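Local coordinates for protein pectate lyase II (Xanthomonas campestris pv. campestris, PDB 2QY1) that probably cleaves pectate, the de-esterified polygalacturonate of plant cell walls, by beta-elimination, as a secreted polysaccharide lyase of family 1, at residues 41-46 and 80-85; 222-227 and 246-251; 250-255 and 273-278. The protein carries 2 engineered substitutions. One frame throughout, in Å; residues are numbered along the deposited sequence.

Contact 1: residues 41-46 and 80-85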
ATOM      1  N   LEU A  41      -7.405 -18.376  -4.867  1.00 19.50           N
ATOM      2  CA  LEU A  41      -8.037 -17.905  -6.088  1.00 20.00           C
ATOM      3  C   LEU A  41      -7.003 -17.510  -7.134  1.00 19.97           C
ATOM      4  O   LEU A  41      -6.168 -16.634  -6.901  1.00 20.02           O
ATOM      5  CB  LEU A  41      -8.982 -16.732  -5.789  1.00 19.98           C
ATOM      6  CG  LEU A  41     -10.076 -16.978  -4.745  1.00 20.75           C
ATOM      7  CD1 LEU A  41     -10.758 -15.676  -4.352  1.00 21.39           C
ATOM      8  CD2 LEU A  41     -11.104 -17.988  -5.235  1.00 21.29           C
ATOM      9  N   ASN A  42      -7.065 -18.182  -8.280  1.00 19.67           N
ATOM     10  CA  ASN A  42      -6.207 -17.879  -9.412  1.00 19.72           C
ATOM     11  C   ASN A  42      -6.958 -16.987 -10.394  1.00 19.56           C
ATOM     12  O   ASN A  42      -7.811 -17.461 -11.151  1.00 19.33           O
ATOM     13  CB  ASN A  42      -5.740 -19.185 -10.080  1.00 19.92           C
ATOM     14  CG  ASN A  42      -4.956 -18.953 -11.366  1.00 20.50           C
ATOM     15  OD1 ASN A  42      -5.228 -19.583 -12.390  1.00 22.01           O
ATOM     16  ND2 ASN A  42      -3.974 -18.066 -11.316  1.00 20.80           N
ATOM     17  N   TYR A  43      -6.651 -15.692 -10.362  1.00 19.38           N
ATOM     18  CA  TYR A  43      -7.298 -14.729 -11.254  1.00 19.45           C
ATOM     19  C   TYR A  43      -6.656 -14.714 -12.641  1.00 19.68           C
ATOM     20  O   TYR A  43      -5.476 -14.396 -12.783  1.00 19.76           O
ATOM     21  CB  TYR A  43      -7.305 -13.317 -10.658  1.00 19.01           C
ATOM     22  CG  TYR A  43      -7.841 -12.287 -11.626  1.00 18.66           C
ATOM     23  CD1 TYR A  43      -9.183 -12.300 -12.015  1.00 17.92           C
ATOM     24  CD2 TYR A  43      -7.001 -11.317 -12.179  1.00 18.71           C
ATOM     25  CE1 TYR A  43      -9.683 -11.361 -12.923  1.00 17.83           C
ATOM     26  CE2 TYR A  43      -7.488 -10.373 -13.086  1.00 18.23           C
ATOM     27  CZ  TYR A  43      -8.830 -10.402 -13.451  1.00 17.97           C
ATOM     28  OH  TYR A  43      -9.315  -9.478 -14.352  1.00 17.64           O
ATOM     29  N   THR A  44      -7.459 -15.032 -13.654  1.00 20.05           N
ATOM     30  CA  THR A  44      -6.970 -15.229 -15.023  1.00 20.42           C
ATOM     31  C   THR A  44      -7.442 -14.153 -16.004  1.00 20.60           C
ATOM     32  O   THR A  44      -7.023 -14.141 -17.163  1.00 20.59           O
ATOM     33  CB  THR A  44      -7.409 -16.603 -15.579  1.00 20.49           C
ATOM     34  OG1 THR A  44      -8.839 -16.650 -15.648  1.00 20.75           O
ATOM     35  CG2 THR A  44      -6.907 -17.734 -14.693  1.00 20.53           C
ATOM     36  N   GLY A  45      -8.317 -13.263 -15.544  1.00 21.06           N
ATOM     37  CA  GLY A  45      -8.863 -12.203 -16.393  1.00 21.51           C
ATOM     38  C   GLY A  45      -7.784 -11.275 -16.909  1.00 21.81           C
ATOM     39  O   GLY A  45      -6.804 -11.013 -16.214  1.00 21.67           O
ATOM     40  N   LYS A  46      -7.955 -10.801 -18.140  1.00 22.18           N
ATOM     41  CA  LYS A  46      -6.979  -9.925 -18.781  1.00 22.83           C
ATOM     42  C   LYS A  46      -7.662  -8.661 -19.285  1.00 22.68           C
ATOM     43  O   LYS A  46      -7.960  -8.538 -20.474  1.00 22.71           O
ATOM     44  CB  LYS A  46      -6.289 -10.638 -19.950  1.00 22.80           C
ATOM     45  CG  LYS A  46      -5.575 -11.931 -19.585  1.00 23.67           C
ATOM     46  CD  LYS A  46      -5.152 -12.704 -20.829  1.00 24.13           C
ATOM     47  CE  LYS A  46      -3.973 -12.046 -21.544  1.00 26.46           C
ATOM     48  NZ  LYS A  46      -2.706 -12.168 -20.767  1.00 27.68           N
ATOM     49  N   ASN A  80       0.150 -14.848 -14.359  1.00 21.74           N
ATOM     50  CA  ASN A  80       1.031 -14.039 -15.190  1.00 21.86           C
ATOM     51  C   ASN A  80       0.248 -13.479 -16.369  1.00 21.52           C
ATOM     52  O   ASN A  80      -0.462 -14.218 -17.060  1.00 21.43           O
ATOM     53  CB  ASN A  80       2.230 -14.851 -15.686  1.00 22.09           C
ATOM     54  CG  ASN A  80       3.207 -14.013 -16.501  1.00 23.62           C
ATOM     55  OD1 ASN A  80       4.074 -13.328 -15.949  1.00 25.29           O
ATOM     56  ND2 ASN A  80       3.075 -14.071 -17.821  1.00 24.49           N
ATOM     57  N   GLY A  81       0.363 -12.172 -16.574  1.00 21.07           N
ATOM     58  CA  GLY A  81      -0.304 -11.503 -17.682  1.00 20.76           C
ATOM     59  C   GLY A  81      -1.713 -11.037 -17.368  1.00 20.57           C
ATOM     60  O   GLY A  81      -2.336 -10.361 -18.190  1.00 20.55           O
ATOM     61  N   SER A  82      -2.219 -11.399 -16.188  1.00 20.26           N
ATOM     62  CA  SER A  82      -3.563 -10.993 -15.768  1.00 20.13           C
ATOM     63  C   SER A  82      -3.614  -9.510 -15.425  1.00 20.01           C
ATOM     64  O   SER A  82      -2.623  -8.931 -14.976  1.00 19.96           O
ATOM     65  CB  SER A  82      -4.053 -11.825 -14.575  1.00 20.17           C
ATOM     66  OG  SER A  82      -3.313 -11.539 -13.398  1.00 20.31           O
ATOM     67  N   ALA A  83      -4.776  -8.905 -15.644  1.00 19.84           N
ATOM     68  CA  ALA A  83      -4.998  -7.503 -15.323  1.00 19.58           C
ATOM     69  C   ALA A  83      -6.441  -7.302 -14.876  1.00 19.58           C
ATOM     70  O   ALA A  83      -7.367  -7.892 -15.448  1.00 19.49           O
ATOM     71  CB  ALA A  83      -4.678  -6.624 -16.521  1.00 19.61           C
ATOM     72  N   ALA A  84      -6.615  -6.463 -13.855  1.00 19.31           N
ATOM     73  CA  ALA A  84      -7.916  -6.197 -13.251  1.00 19.07           C
ATOM     74  C   ALA A  84      -8.288  -4.722 -13.328  1.00 19.00           C
ATOM     75  O   ALA A  84      -7.453  -3.852 -13.079  1.00 18.79           O
ATOM     76  CB  ALA A  84      -7.914  -6.648 -11.793  1.00 19.18           C
ATOM     77  N   ASN A  85      -9.546  -4.460 -13.675  1.00 18.88           N
ATOM     78  CA  ASN A  85     -10.148  -3.136 -13.554  1.00 18.81           C
ATOM     79  C   ASN A  85     -11.131  -3.133 -12.378  1.00 18.78           C
ATOM     80  O   ASN A  85     -12.204  -2.525 -12.433  1.00 18.70           O
ATOM     81  CB  ASN A  85     -10.840  -2.740 -14.861  1.00 18.86           C
ATOM     82  CG  ASN A  85     -11.239  -1.269 -14.902  1.00 18.79           C
ATOM     83  OD1 ASN A  85     -10.426  -0.375 -14.644  1.00 19.60           O
ATOM     84  ND2 ASN A  85     -12.494  -1.015 -15.231  1.00 18.07           N
TER
HETATM   85  O   HOH W   1      -2.687 -14.080 -18.899  1.00 32.65           O

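Contact 2: residues 222-227 and 246-251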
ATOM      1  N   TYR A 222      12.193   2.194  -3.217  1.00 19.72           N
ATOM      2  CA  TYR A 222      12.737   3.138  -4.187  1.00 20.15           C
ATOM      3  C   TYR A 222      11.695   4.202  -4.514  1.00 20.30           C
ATOM      4  O   TYR A 222      10.575   3.882  -4.926  1.00 20.41           O
ATOM      5  CB  TYR A 222      13.211   2.400  -5.450  1.00 20.24           C
ATOM      6  CG  TYR A 222      13.561   3.290  -6.630  1.00 20.43           C
ATOM      7  CD1 TYR A 222      14.544   4.278  -6.521  1.00 20.10           C
ATOM      8  CD2 TYR A 222      12.923   3.130  -7.861  1.00 20.33           C
ATOM      9  CE1 TYR A 222      14.863   5.095  -7.600  1.00 20.50           C
ATOM     10  CE2 TYR A 222      13.241   3.940  -8.952  1.00 20.43           C
ATOM     11  CZ  TYR A 222      14.214   4.916  -8.814  1.00 20.53           C
ATOM     12  OH  TYR A 222      14.534   5.722  -9.885  1.00 20.36           O
ATOM     13  N   PHE A 223      12.074   5.462  -4.302  1.00 20.39           N
ATOM     14  CA  PHE A 223      11.218   6.614  -4.564  1.00 20.37           C
ATOM     15  C   PHE A 223      11.806   7.402  -5.726  1.00 20.48           C
ATOM     16  O   PHE A 223      13.002   7.709  -5.735  1.00 20.37           O
ATOM     17  CB  PHE A 223      11.141   7.538  -3.339  1.00 20.33           C
ATOM     18  CG  PHE A 223      10.590   6.889  -2.098  1.00 20.26           C
ATOM     19  CD1 PHE A 223       9.328   7.239  -1.619  1.00 20.38           C
ATOM     20  CD2 PHE A 223      11.341   5.957  -1.382  1.00 19.98           C
ATOM     21  CE1 PHE A 223       8.813   6.655  -0.458  1.00 20.05           C
ATOM     22  CE2 PHE A 223      10.834   5.366  -0.221  1.00 20.27           C
ATOM     23  CZ  PHE A 223       9.568   5.715   0.240  1.00 19.94           C
ATOM     24  N   ASN A 224      10.969   7.730  -6.704  1.00 20.60           N
ATOM     25  CA  ASN A 224      11.387   8.563  -7.828  1.00 20.73           C
ATOM     26  C   ASN A 224      10.208   9.345  -8.377  1.00 20.79           C
ATOM     27  O   ASN A 224       9.155   8.772  -8.653  1.00 20.57           O
ATOM     28  CB  ASN A 224      12.026   7.716  -8.933  1.00 20.76           C
ATOM     29  CG  ASN A 224      12.622   8.558 -10.053  1.00 21.01           C
ATOM     30  OD1 ASN A 224      12.445   8.252 -11.234  1.00 21.39           O
ATOM     31  ND2 ASN A 224      13.333   9.620  -9.686  1.00 20.61           N
ATOM     32  N   ASN A 225      10.399  10.653  -8.537  1.00 20.94           N
ATOM     33  CA  ASN A 225       9.348  11.556  -9.011  1.00 21.04           C
ATOM     34  C   ASN A 225       8.104  11.526  -8.117  1.00 21.13           C
ATOM     35  O   ASN A 225       6.997  11.196  -8.553  1.00 21.07           O
ATOM     36  CB  ASN A 225       9.034  11.310 -10.494  1.00 21.03           C
ATOM     37  CG  ASN A 225      10.193  11.691 -11.403  1.00 21.33           C
ATOM     38  OD1 ASN A 225      10.641  10.895 -12.232  1.00 22.33           O
ATOM     39  ND2 ASN A 225      10.696  12.906 -11.238  1.00 20.33           N
ATOM     40  N   VAL A 226       8.326  11.859  -6.849  1.00 21.25           N
ATOM     41  CA  VAL A 226       7.270  12.006  -5.855  1.00 21.39           C
ATOM     42  C   VAL A 226       7.149  13.504  -5.609  1.00 21.52           C
ATOM     43  O   VAL A 226       8.063  14.130  -5.066  1.00 21.41           O
ATOM     44  CB  VAL A 226       7.605  11.243  -4.552  1.00 21.40           C
ATOM     45  CG1 VAL A 226       6.444  11.297  -3.576  1.00 21.37           C
ATOM     46  CG2 VAL A 226       7.991   9.792  -4.856  1.00 21.17           C
ATOM     47  N   THR A 227       6.022  14.078  -6.024  1.00 21.58           N
ATOM     48  CA  THR A 227       5.960  15.518  -6.292  1.00 21.61           C
ATOM     49  C   THR A 227       5.389  16.418  -5.188  1.00 21.59           C
ATOM     50  O   THR A 227       5.618  17.633  -5.208  1.00 21.42           O
ATOM     51  CB  THR A 227       5.236  15.808  -7.630  1.00 21.80           C
ATOM     52  OG1 THR A 227       3.951  15.174  -7.629  1.00 21.79           O
ATOM     53  CG2 THR A 227       6.057  15.285  -8.809  1.00 21.90           C
ATOM     54  N   PHE A 246      16.146   7.371  -2.267  1.00 20.81           N
ATOM     55  CA  PHE A 246      15.351   8.559  -2.580  1.00 21.01           C
ATOM     56  C   PHE A 246      15.993   9.370  -3.706  1.00 21.07           C
ATOM     57  O   PHE A 246      17.192   9.656  -3.662  1.00 20.90           O
ATOM     58  CB  PHE A 246      15.223   9.471  -1.353  1.00 21.11           C
ATOM     59  CG  PHE A 246      14.506   8.854  -0.183  1.00 21.32           C
ATOM     60  CD1 PHE A 246      15.224   8.292   0.867  1.00 21.45           C
ATOM     61  CD2 PHE A 246      13.112   8.865  -0.113  1.00 21.49           C
ATOM     62  CE1 PHE A 246      14.570   7.735   1.961  1.00 21.51           C
ATOM     63  CE2 PHE A 246      12.449   8.310   0.977  1.00 21.18           C
ATOM     64  CZ  PHE A 246      13.180   7.740   2.016  1.00 21.25           C
ATOM     65  N   GLU A 247      15.193   9.743  -4.703  1.00 21.20           N
ATOM     66  CA  GLU A 247      15.613  10.722  -5.718  1.00 21.29           C
ATOM     67  C   GLU A 247      14.402  11.394  -6.357  1.00 21.36           C
ATOM     68  O   GLU A 247      13.314  10.812  -6.389  1.00 21.44           O
ATOM     69  CB  GLU A 247      16.521  10.094  -6.786  1.00 21.27           C
ATOM     70  CG  GLU A 247      15.888   8.974  -7.608  1.00 21.25           C
ATOM     71  CD  GLU A 247      16.812   8.441  -8.687  1.00 21.50           C
ATOM     72  OE1 GLU A 247      17.897   9.025  -8.894  1.00 21.24           O
ATOM     73  OE2 GLU A 247      16.455   7.436  -9.333  1.00 21.69           O
ATOM     74  N   ASN A 248      14.599  12.614  -6.859  1.00 21.30           N
ATOM     75  CA  ASN A 248      13.525  13.405  -7.468  1.00 21.26           C
ATOM     76  C   ASN A 248      12.249  13.367  -6.620  1.00 21.18           C
ATOM     77  O   ASN A 248      11.188  12.941  -7.078  1.00 21.13           O
ATOM     78  CB  ASN A 248      13.260  12.943  -8.908  1.00 21.24           C
ATOM     79  CG  ASN A 248      14.514  12.965  -9.772  1.00 21.44           C
ATOM     80  OD1 ASN A 248      14.895  11.951 -10.356  1.00 21.86           O
ATOM     81  ND2 ASN A 248      15.162  14.120  -9.846  1.00 20.29           N
ATOM     82  N   ILE A 249      12.375  13.799  -5.369  1.00 21.16           N
ATOM     83  CA  ILE A 249      11.285  13.699  -4.401  1.00 21.05           C
ATOM     84  C   ILE A 249      11.188  14.971  -3.562  1.00 21.12           C
ATOM     85  O   ILE A 249      12.201  15.492  -3.083  1.00 21.12           O
ATOM     86  CB  ILE A 249      11.415  12.413  -3.505  1.00 21.05           C
ATOM     87  CG1 ILE A 249      10.322  12.367  -2.428  1.00 20.83           C
ATOM     88  CG2 ILE A 249      12.812  12.301  -2.886  1.00 20.85           C
ATOM     89  CD1 ILE A 249      10.054  10.974  -1.852  1.00 20.83           C
ATOM     90  N   LYS A 250       9.966  15.478  -3.421  1.00 21.06           N
ATOM     91  CA  LYS A 250       9.693  16.623  -2.561  1.00 21.11           C
ATOM     92  C   LYS A 250       9.208  16.116  -1.209  1.00 21.09           C
ATOM     93  O   LYS A 250       8.410  15.181  -1.147  1.00 21.09           O
ATOM     94  CB  LYS A 250       8.652  17.546  -3.199  1.00 21.13           C
ATOM     95  CG  LYS A 250       8.438  18.853  -2.451  1.00 21.31           C
ATOM     96  CD  LYS A 250       7.523  19.792  -3.212  1.00 21.48           C
ATOM     97  CE  LYS A 250       7.383  21.115  -2.484  1.00 21.70           C
ATOM     98  NZ  LYS A 250       6.765  22.152  -3.356  1.00 21.96           N
ATOM     99  N   ASN A 251       9.700  16.737  -0.136  1.00 21.11           N
ATOM    100  CA  ASN A 251       9.396  16.326   1.242  1.00 21.16           C
ATOM    101  C   ASN A 251       9.431  14.800   1.443  1.00 20.94           C
ATOM    102  O   ASN A 251       8.407  14.199   1.789  1.00 20.82           O
ATOM    103  CB  ASN A 251       8.040  16.893   1.690  1.00 21.25           C
ATOM    104  CG  ASN A 251       7.919  18.383   1.441  1.00 21.71           C
ATOM    105  OD1 ASN A 251       7.035  18.831   0.707  1.00 22.98           O
ATOM    106  ND2 ASN A 251       8.803  19.161   2.053  1.00 20.97           N
TER

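Contact 3: residues 250-255 and 273-278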
ATOM      1  N   LYS A 250       9.966  15.478  -3.421  1.00 21.06           N
ATOM      2  CA  LYS A 250       9.693  16.623  -2.561  1.00 21.11           C
ATOM      3  C   LYS A 250       9.208  16.116  -1.209  1.00 21.09           C
ATOM      4  O   LYS A 250       8.410  15.181  -1.147  1.00 21.09           O
ATOM      5  CB  LYS A 250       8.652  17.546  -3.199  1.00 21.13           C
ATOM      6  CG  LYS A 250       8.438  18.853  -2.451  1.00 21.31           C
ATOM      7  CD  LYS A 250       7.523  19.792  -3.212  1.00 21.48           C
ATOM      8  CE  LYS A 250       7.383  21.115  -2.484  1.00 21.70           C
ATOM      9  NZ  LYS A 250       6.765  22.152  -3.356  1.00 21.96           N
ATOM     10  N   ASN A 251       9.700  16.737  -0.136  1.00 21.11           N
ATOM     11  CA  ASN A 251       9.396  16.326   1.242  1.00 21.16           C
ATOM     12  C   ASN A 251       9.431  14.800   1.443  1.00 20.94           C
ATOM     13  O   ASN A 251       8.407  14.199   1.789  1.00 20.82           O
ATOM     14  CB  ASN A 251       8.040  16.893   1.690  1.00 21.25           C
ATOM     15  CG  ASN A 251       7.919  18.383   1.441  1.00 21.71           C
ATOM     16  OD1 ASN A 251       7.035  18.831   0.707  1.00 22.98           O
ATOM     17  ND2 ASN A 251       8.803  19.161   2.053  1.00 20.97           N
ATOM     18  N   PRO A 252      10.605  14.170   1.212  1.00 20.79           N
ATOM     19  CA  PRO A 252      10.700  12.708   1.281  1.00 20.64           C
ATOM     20  C   PRO A 252      10.342  12.127   2.646  1.00 20.58           C
ATOM     21  O   PRO A 252       9.718  11.066   2.722  1.00 20.57           O
ATOM     22  CB  PRO A 252      12.168  12.425   0.936  1.00 20.71           C
ATOM     23  CG  PRO A 252      12.884  13.706   1.180  1.00 20.70           C
ATOM     24  CD  PRO A 252      11.900  14.783   0.860  1.00 20.72           C
ATOM     25  N   VAL A 253      10.743  12.819   3.708  1.00 20.57           N
ATOM     26  CA  VAL A 253      10.394  12.428   5.069  1.00 20.49           C
ATOM     27  C   VAL A 253       9.871  13.663   5.787  1.00 20.64           C
ATOM     28  O   VAL A 253      10.599  14.643   5.976  1.00 20.50           O
ATOM     29  CB  VAL A 253      11.600  11.814   5.828  1.00 20.46           C
ATOM     30  CG1 VAL A 253      11.226  11.499   7.267  1.00 20.49           C
ATOM     31  CG2 VAL A 253      12.096  10.553   5.126  1.00 20.11           C
ATOM     32  N   THR A 254       8.600  13.620   6.171  1.00 20.67           N
ATOM     33  CA  THR A 254       7.941  14.784   6.758  1.00 20.79           C
ATOM     34  C   THR A 254       6.853  14.383   7.753  1.00 21.08           C
ATOM     35  O   THR A 254       6.462  13.217   7.826  1.00 20.83           O
ATOM     36  CB  THR A 254       7.346  15.717   5.659  1.00 20.79           C
ATOM     37  OG1 THR A 254       6.794  16.895   6.262  1.00 20.56           O
ATOM     38  CG2 THR A 254       6.258  15.004   4.843  1.00 20.58           C
ATOM     39  N   SER A 255       6.401  15.360   8.533  1.00 21.38           N
ATOM     40  CA  SER A 255       5.191  15.238   9.332  1.00 21.79           C
ATOM     41  C   SER A 255       4.382  16.516   9.161  1.00 22.10           C
ATOM     42  O   SER A 255       4.835  17.589   9.551  1.00 22.25           O
ATOM     43  CB  SER A 255       5.524  15.026  10.804  1.00 21.74           C
ATOM     44  OG  SER A 255       4.331  14.912  11.558  1.00 21.40           O
ATOM     45  N   SER A 273      19.988  12.669  -6.112  1.00 23.34           N
ATOM     46  CA  SER A 273      19.772  14.020  -6.619  1.00 23.51           C
ATOM     47  C   SER A 273      18.284  14.367  -6.681  1.00 23.48           C
ATOM     48  O   SER A 273      17.425  13.478  -6.652  1.00 23.42           O
ATOM     49  CB  SER A 273      20.408  14.174  -8.004  1.00 23.61           C
ATOM     50  OG  SER A 273      19.864  13.234  -8.917  1.00 24.37           O
ATOM     51  N   GLY A 274      17.990  15.663  -6.748  1.00 23.43           N
ATOM     52  CA  GLY A 274      16.625  16.150  -6.930  1.00 23.46           C
ATOM     53  C   GLY A 274      15.731  16.092  -5.706  1.00 23.43           C
ATOM     54  O   GLY A 274      14.513  15.953  -5.830  1.00 23.19           O
ATOM     55  N   ILE A 275      16.330  16.197  -4.522  1.00 23.48           N
ATOM     56  CA  ILE A 275      15.568  16.303  -3.280  1.00 23.62           C
ATOM     57  C   ILE A 275      15.167  17.757  -3.075  1.00 23.74           C
ATOM     58  O   ILE A 275      16.021  18.646  -3.061  1.00 23.64           O
ATOM     59  CB  ILE A 275      16.380  15.830  -2.043  1.00 23.67           C
ATOM     60  CG1 ILE A 275      17.134  14.517  -2.324  1.00 23.82           C
ATOM     61  CG2 ILE A 275      15.482  15.738  -0.803  1.00 23.80           C
ATOM     62  CD1 ILE A 275      16.265  13.284  -2.523  1.00 23.22           C
ATOM     63  N   THR A 276      13.867  17.999  -2.930  1.00 23.91           N
ATOM     64  CA  THR A 276      13.364  19.345  -2.641  1.00 24.11           C
ATOM     65  C   THR A 276      12.475  19.341  -1.403  1.00 24.23           C
ATOM     66  O   THR A 276      11.992  18.291  -0.979  1.00 24.25           O
ATOM     67  CB  THR A 276      12.606  19.969  -3.840  1.00 24.10           C
ATOM     68  OG1 THR A 276      11.499  19.137  -4.206  1.00 24.04           O
ATOM     69  CG2 THR A 276      13.533  20.149  -5.037  1.00 24.33           C
ATOM     70  N   TRP A 277      12.273  20.519  -0.823  1.00 24.38           N
ATOM     71  CA  TRP A 277      11.481  20.661   0.392  1.00 24.73           C
ATOM     72  C   TRP A 277      10.535  21.852   0.295  1.00 25.23           C
ATOM     73  O   TRP A 277      10.824  22.832  -0.396  1.00 25.12           O
ATOM     74  CB  TRP A 277      12.393  20.825   1.609  1.00 24.52           C
ATOM     75  CG  TRP A 277      13.307  19.662   1.859  1.00 24.33           C
ATOM     76  CD1 TRP A 277      14.593  19.517   1.419  1.00 24.12           C
ATOM     77  CD2 TRP A 277      13.006  18.484   2.616  1.00 24.10           C
ATOM     78  NE1 TRP A 277      15.110  18.318   1.851  1.00 23.83           N
ATOM     79  CE2 TRP A 277      14.157  17.665   2.589  1.00 24.13           C
ATOM     80  CE3 TRP A 277      11.874  18.040   3.312  1.00 23.84           C
ATOM     81  CZ2 TRP A 277      14.210  16.425   3.234  1.00 24.14           C
ATOM     82  CZ3 TRP A 277      11.926  16.808   3.953  1.00 24.06           C
ATOM     83  CH2 TRP A 277      13.088  16.015   3.911  1.00 24.29           C
ATOM     84  N   GLY A 278       9.411  21.761   1.000  1.00 25.80           N
ATOM     85  CA  GLY A 278       8.426  22.834   1.043  1.00 26.80           C
ATOM     86  C   GLY A 278       7.754  22.961   2.396  1.00 27.50           C
ATOM     87  O   GLY A 278       7.800  22.041   3.213  1.00 27.44           O
TER

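Contact 1: residues 41-46 and 80-85
Asn80 enters through its carbonyl O, which takes a hydrogen bond of 2.9 Å from a water; the same water accepts one of 2.7 Å from Lys46 NZ. The chain of Lys46 is bent at chi3 and chi4, so NZ curls back and also gives a hydrogen bond to Gly81 O at 3.2 Å, standing above the carbonyl plane. Ser82 then sets its CB against the backbone, 3.4 Å from Tyr43 O, and alongside Tyr43 CD2, while OG, in the crowded position between the backbone N and the carbonyl carbon (chi1 68°), hydrogen-bonds back to Ala79 O. In this right-handed parallel beta-helix, strand 39-43 pairs in parallel with 74-78; the loops leaving them cross at about 96°, meeting at a single backbone bridge, Lys46 with Ala83. Ala83 is gripped at both ends: its N donates to Gly45 O (3.0 Å), in the carbonyl plane on a lone pair, and its O accepts from Tyr43 OH (2.7 Å), from above the carbonyl plane. Tyr43, with CG anti to the backbone N (chi1 174°), places its ring with Gly45 N over the centre of one face and Ala83 O at the edge, near its plane. Ala84 adds its methyl CB, 4.0 Å from Tyr43 CE2; Phe86 meets this ring edge-to-face, and Met102 touches both Tyr43 and Ala84.

Contact 2: residues 222-227 and 246-251
Phe223 lays one face of its ring against Phe246, whose CE2 sits over it toward the rim, in an offset stack, centroids 4.6 Å apart and planes at 24°. Both rings leave their strands in the same direction, each CG anti to the carbonyl carbon, and Ile249 CD1 extends the apolar row 3.8 Å from Phe223 CD1. Beyond the corner, Val226 lies beside Ile249, Val226 CB to Ile249 CG1 3.6 Å. These residues sit at equivalent places on successive coils of the right-handed parallel beta-helix, where like side chains stack along the axis. The corner itself carries Asn225 over Asn248, both with left-handed backbone angles and their amide planes only 10° apart, the asparagine stacking known from pectate lyases. Backbone bonds keep the coils in step on either side of that corner: Glu247 N to Phe223 O before it, then Val226 N to Asn248 O and a straighter one, Lys250 N to Val226 O (2.9 Å, 169° at the hydrogen). On the other face from the phenylalanines, Glu247 CG stands between the backbone N and the carbonyl carbon and the chain runs out extended, so that OE2 accepts a hydrogen bond from Tyr222 OH (2.6 Å) on its anti lone pair, at the edge of the ring. Lys315, from helix 314-321, forms a salt bridge to the same oxygen; a hydroxyl and an ammonium group on one oxygen would be expected to keep this carboxylate ionised.

Contact 3: residues 250-255 and 273-278
The dense side of this contact is a proline-tryptophan packing: Pro252 CD sits over the six-membered ring of Trp277, 3.6 Å from its centroid and 16° off the normal, a CH-pi contact. Trp277 begins by leading away from 250-255, but with CG anti to the carbonyl carbon (chi1 -61°) the indole swings back across the proline at about a right angle. Val253 O lies at its far edge, in the ring plane, 3.2 Å from Trp277 CZ3. Ile275 CG2 also touches Pro252, 3.8 Å from CG of the proline. Between 250-255 and 273-278 the parallel coiling of the beta-helix continues for a single bridge, Lys250 with Thr276: Asn251 N donates to Thr276 O (2.9 Å), in the carbonyl plane, and Lys250 CA sends its hydrogen to the same oxygen. End to end, 250-253 and 275-278 run 90° apart, as Asn251 turns its chain with positive phi. The looser, more exposed side belongs to the lysine chain: Lys250 CB lies 3.4 Å from Thr276 OG1, and farther out Lys250 CE is 4.1 Å from Gly278 CA. Gly278 O is held by hydrogen bonds from Arg256 and Asn288, and the Asn251 amide lies beside that glycine.

How the contacts relate
From the N terminus, contact 1 closes first, bringing 41-46 back against 80-85 after 33 intervening residues, near the end of the beta-helix capped by helix 23-32. It is finished long before contact 2 opens, and the two lie about 30 Å apart between centres. Contact 2 closes after 18 intervening residues, and contact 3 follows directly, closing after 17. None nests within or crosses another; contacts 2 and 3 are chained through strand 245-255 and share Lys250 and Asn251. Thus 222-227, 246-251 and 273-278 form three successive layers, the last two also joined by a probable hydrogen bond from Thr276 N to Ile249 O (3.0 Å).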